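Local coordinates for pyocin sheath PA0622 (Pseudomonas aeruginosa, PDB 6PYT), which probably forms the contractile sheath around the tail tube of a bacteriophage-like pyocin particle, at residues B[107-115]-B[139-150]. Sequence-based numbering, arbitrary orientation.
Sequences ERTGLQALL and VATAMDGLAEKL
Leu146 is the bump at the middle of this contact, and the irregular helical residues 111-115, which follow a type II' beta turn from Thr109 to Gln112, supply its hollow. Its CG lies anti to the backbone N (chi1 -161°), which carries the two methyls out from helix 139-150. Leu146 CD1 settles between Leu111, Gln112 and Leu115, 4.2 Å from Leu111 CB. The flat amide of Gln112 borders this hollow, with NE2 of Gln112 3.7 Å from Leu146 CD1; the two chains slide past each other in opposite directions. Leu115 meets Leu146 tip to tip, its CD2 3.9 Å from Leu146 CG.

Leu111 is the bump going the other way. It enters a groove on the helix lined by Val139, Ala142 and Met143. Leu111 CD1 packs on the Ala142 methyl, 4.0 Å from its CB. Leu111 crosses Met143 at about a right angle, and Leu111 CD2 lies 3.8 Å from Met143 SD. At the far end, Leu115 CD2 packs 3.8 Å from Leu150 CD1. Lys149, which is exposed, crosses Leu115 at about a right angle, passing Leu115 CD1 with its CE and NZ.

No hydrogen bond joins the two segments. Polar bonds instead shape segment 107-115 from within. Arg108 NE donates to Gln112 O at 3.0 Å, from above the carbonyl plane. A weak bond from Arg108 NH2 to Gln112 OE1 helps to place the amide beside Leu146.

Leu114, Leu146 and Leu150 also touch Leu128 of strand 127-129, and Met143 and Ala147 touch Ala154 of the parallel neighbouring strand 153-156. The helix thus packs on the parallel part of the mixed sheet, with residues 111-115 against its flank. This is apolar helix-on-sheet packing of an alpha/beta fold, here within the subtilisin-like domain of a phage tail sheath protein.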
loop_
_atom_site.group_PDB
_atom_site.type_symbol
_atom_site.label_atom_id
_atom_site.label_comp_id
_atom_site.label_asym_id
_atom_site.label_seq_id
_atom_site.Cartn_x
_atom_site.Cartn_y
_atom_site.Cartn_z
ATOM N N GLU B 107 -40.131 -70.703 -17.745
ATOM C CA GLU B 107 -39.220 -69.585 -17.930
ATOM C C GLU B 107 -39.695 -68.669 -19.053
ATOM O O GLU B 107 -40.624 -68.979 -19.802
ATOM C CB GLU B 107 -37.807 -70.078 -18.235
ATOM N N ARG B 108 -39.030 -67.526 -19.170
ATOM C CA ARG B 108 -39.355 -66.517 -20.167
ATOM C C ARG B 108 -38.210 -66.436 -21.163
ATOM O O ARG B 108 -37.045 -66.346 -20.764
ATOM C CB ARG B 108 -39.585 -65.157 -19.516
ATOM C CG ARG B 108 -40.630 -65.166 -18.431
ATOM C CD ARG B 108 -40.879 -63.764 -17.913
ATOM N NE ARG B 108 -41.567 -62.973 -18.924
ATOM C CZ ARG B 108 -42.888 -62.899 -19.032
ATOM N NH1 ARG B 108 -43.657 -63.551 -18.175
ATOM N NH2 ARG B 108 -43.442 -62.171 -19.990
ATOM N N THR B 109 -38.538 -66.481 -22.452
ATOM C CA THR B 109 -37.546 -66.565 -23.511
ATOM C C THR B 109 -37.670 -65.379 -24.455
ATOM O O THR B 109 -38.744 -64.792 -24.604
ATOM C CB THR B 109 -37.695 -67.854 -24.315
ATOM O OG1 THR B 109 -38.973 -67.866 -24.958
ATOM C CG2 THR B 109 -37.584 -69.071 -23.411
ATOM N N GLY B 110 -36.561 -65.036 -25.101
ATOM C CA GLY B 110 -36.580 -64.023 -26.134
ATOM C C GLY B 110 -36.623 -62.602 -25.625
ATOM O O GLY B 110 -35.877 -62.239 -24.712
ATOM N N LEU B 111 -37.483 -61.781 -26.228
ATOM C CA LEU B 111 -37.708 -60.436 -25.714
ATOM C C LEU B 111 -38.378 -60.465 -24.352
ATOM O O LEU B 111 -38.163 -59.561 -23.541
ATOM C CB LEU B 111 -38.557 -59.630 -26.692
ATOM C CG LEU B 111 -37.919 -59.171 -27.994
ATOM C CD1 LEU B 111 -38.974 -58.565 -28.886
ATOM C CD2 LEU B 111 -36.842 -58.163 -27.701
ATOM N N GLN B 112 -39.170 -61.503 -24.079
ATOM C CA GLN B 112 -39.926 -61.601 -22.842
ATOM C C GLN B 112 -39.038 -61.763 -21.620
ATOM O O GLN B 112 -39.488 -61.494 -20.504
ATOM C CB GLN B 112 -40.890 -62.777 -22.932
ATOM C CG GLN B 112 -41.846 -62.674 -24.087
ATOM C CD GLN B 112 -42.772 -61.503 -23.952
ATOM O OE1 GLN B 112 -43.234 -61.186 -22.859
ATOM N NE2 GLN B 112 -43.049 -60.841 -25.065
ATOM N N ALA B 113 -37.792 -62.193 -21.806
ATOM C CA ALA B 113 -36.828 -62.248 -20.718
ATOM C C ALA B 113 -36.329 -60.876 -20.302
ATOM O O ALA B 113 -35.695 -60.767 -19.251
ATOM C CB ALA B 113 -35.643 -63.119 -21.116
ATOM N N LEU B 114 -36.578 -59.832 -21.093
ATOM C CA LEU B 114 -36.201 -58.490 -20.669
ATOM C C LEU B 114 -37.124 -57.946 -19.592
ATOM O O LEU B 114 -36.754 -56.994 -18.901
ATOM C CB LEU B 114 -36.179 -57.544 -21.861
ATOM C CG LEU B 114 -35.075 -57.820 -22.865
ATOM C CD1 LEU B 114 -35.262 -56.954 -24.083
ATOM C CD2 LEU B 114 -33.752 -57.541 -22.227
ATOM N N LEU B 115 -38.309 -58.535 -19.423
ATOM C CA LEU B 115 -39.152 -58.219 -18.279
ATOM C C LEU B 115 -38.568 -58.748 -16.981
ATOM O O LEU B 115 -38.978 -58.311 -15.903
ATOM C CB LEU B 115 -40.543 -58.796 -18.491
ATOM C CG LEU B 115 -41.265 -58.185 -19.676
ATOM C CD1 LEU B 115 -42.551 -58.930 -19.940
ATOM C CD2 LEU B 115 -41.526 -56.723 -19.397
ATOM N N VAL B 139 -41.961 -59.098 -34.736
ATOM C CA VAL B 139 -41.044 -58.733 -33.661
ATOM C C VAL B 139 -41.317 -57.314 -33.196
ATOM O O VAL B 139 -41.374 -57.038 -31.993
ATOM C CB VAL B 139 -39.591 -58.906 -34.131
ATOM C CG1 VAL B 139 -38.610 -58.384 -33.095
ATOM C CG2 VAL B 139 -39.311 -60.353 -34.427
ATOM N N ALA B 140 -41.559 -56.407 -34.137
ATOM C CA ALA B 140 -41.820 -55.014 -33.815
ATOM C C ALA B 140 -43.175 -54.790 -33.155
ATOM O O ALA B 140 -43.424 -53.690 -32.659
ATOM C CB ALA B 140 -41.701 -54.178 -35.080
ATOM N N THR B 141 -44.055 -55.787 -33.145
ATOM C CA THR B 141 -45.238 -55.740 -32.299
ATOM C C THR B 141 -44.954 -56.302 -30.911
ATOM O O THR B 141 -45.492 -55.800 -29.919
ATOM C CB THR B 141 -46.382 -56.503 -32.974
ATOM O OG1 THR B 141 -46.575 -55.983 -34.293
ATOM C CG2 THR B 141 -47.684 -56.329 -32.216
ATOM N N ALA B 142 -44.086 -57.310 -30.814
ATOM C CA ALA B 142 -43.630 -57.764 -29.507
ATOM C C ALA B 142 -42.740 -56.733 -28.836
ATOM O O ALA B 142 -42.717 -56.652 -27.606
ATOM C CB ALA B 142 -42.884 -59.086 -29.634
ATOM N N MET B 143 -41.988 -55.961 -29.622
ATOM C CA MET B 143 -41.294 -54.793 -29.088
ATOM C C MET B 143 -42.287 -53.771 -28.559
ATOM O O MET B 143 -42.036 -53.126 -27.538
ATOM C CB MET B 143 -40.430 -54.167 -30.181
ATOM C CG MET B 143 -39.241 -54.991 -30.625
ATOM S SD MET B 143 -37.850 -54.936 -29.511
ATOM C CE MET B 143 -37.192 -53.340 -29.965
ATOM N N ASP B 144 -43.425 -53.625 -29.238
ATOM C CA ASP B 144 -44.420 -52.617 -28.885
ATOM C C ASP B 144 -45.108 -52.958 -27.573
ATOM O O ASP B 144 -45.117 -52.151 -26.638
ATOM C CB ASP B 144 -45.450 -52.505 -30.010
ATOM N N GLY B 145 -45.713 -54.144 -27.496
ATOM C CA GLY B 145 -46.441 -54.541 -26.306
ATOM C C GLY B 145 -45.575 -54.710 -25.081
ATOM O O GLY B 145 -46.078 -54.598 -23.961
ATOM N N LEU B 146 -44.282 -54.956 -25.266
ATOM C CA LEU B 146 -43.373 -55.038 -24.137
ATOM C C LEU B 146 -42.830 -53.675 -23.743
ATOM O O LEU B 146 -42.506 -53.469 -22.574
ATOM C CB LEU B 146 -42.230 -55.998 -24.463
ATOM C CG LEU B 146 -41.399 -56.593 -23.334
ATOM C CD1 LEU B 146 -41.037 -57.984 -23.745
ATOM C CD2 LEU B 146 -40.140 -55.816 -23.084
ATOM N N ALA B 147 -42.736 -52.732 -24.681
ATOM C CA ALA B 147 -42.406 -51.364 -24.301
ATOM C C ALA B 147 -43.550 -50.706 -23.553
ATOM O O ALA B 147 -43.321 -49.795 -22.756
ATOM C CB ALA B 147 -42.046 -50.533 -25.528
ATOM N N GLU B 148 -44.786 -51.140 -23.806
ATOM C CA GLU B 148 -45.916 -50.627 -23.045
ATOM C C GLU B 148 -45.913 -51.178 -21.627
ATOM O O GLU B 148 -46.210 -50.451 -20.673
ATOM C CB GLU B 148 -47.220 -50.972 -23.755
ATOM N N LYS B 149 -45.570 -52.456 -21.471
ATOM C CA LYS B 149 -45.470 -53.056 -20.145
ATOM C C LYS B 149 -44.300 -52.470 -19.370
ATOM O O LYS B 149 -44.471 -51.915 -18.281
ATOM C CB LYS B 149 -45.320 -54.573 -20.269
ATOM C CG LYS B 149 -46.562 -55.282 -20.758
ATOM C CD LYS B 149 -46.305 -56.754 -21.018
ATOM C CE LYS B 149 -46.113 -57.510 -19.723
ATOM N NZ LYS B 149 -45.977 -58.976 -19.953
ATOM N N LEU B 150 -43.102 -52.553 -19.941
ATOM C CA LEU B 150 -41.877 -52.176 -19.255
ATOM C C LEU B 150 -41.701 -50.665 -19.172
ATOM O O LEU B 150 -40.763 -50.207 -18.510
ATOM C CB LEU B 150 -40.704 -52.845 -19.978
ATOM C CG LEU B 150 -39.297 -53.005 -19.422
ATOM C CD1 LEU B 150 -39.334 -53.886 -18.217
ATOM C CD2 LEU B 150 -38.450 -53.641 -20.479
#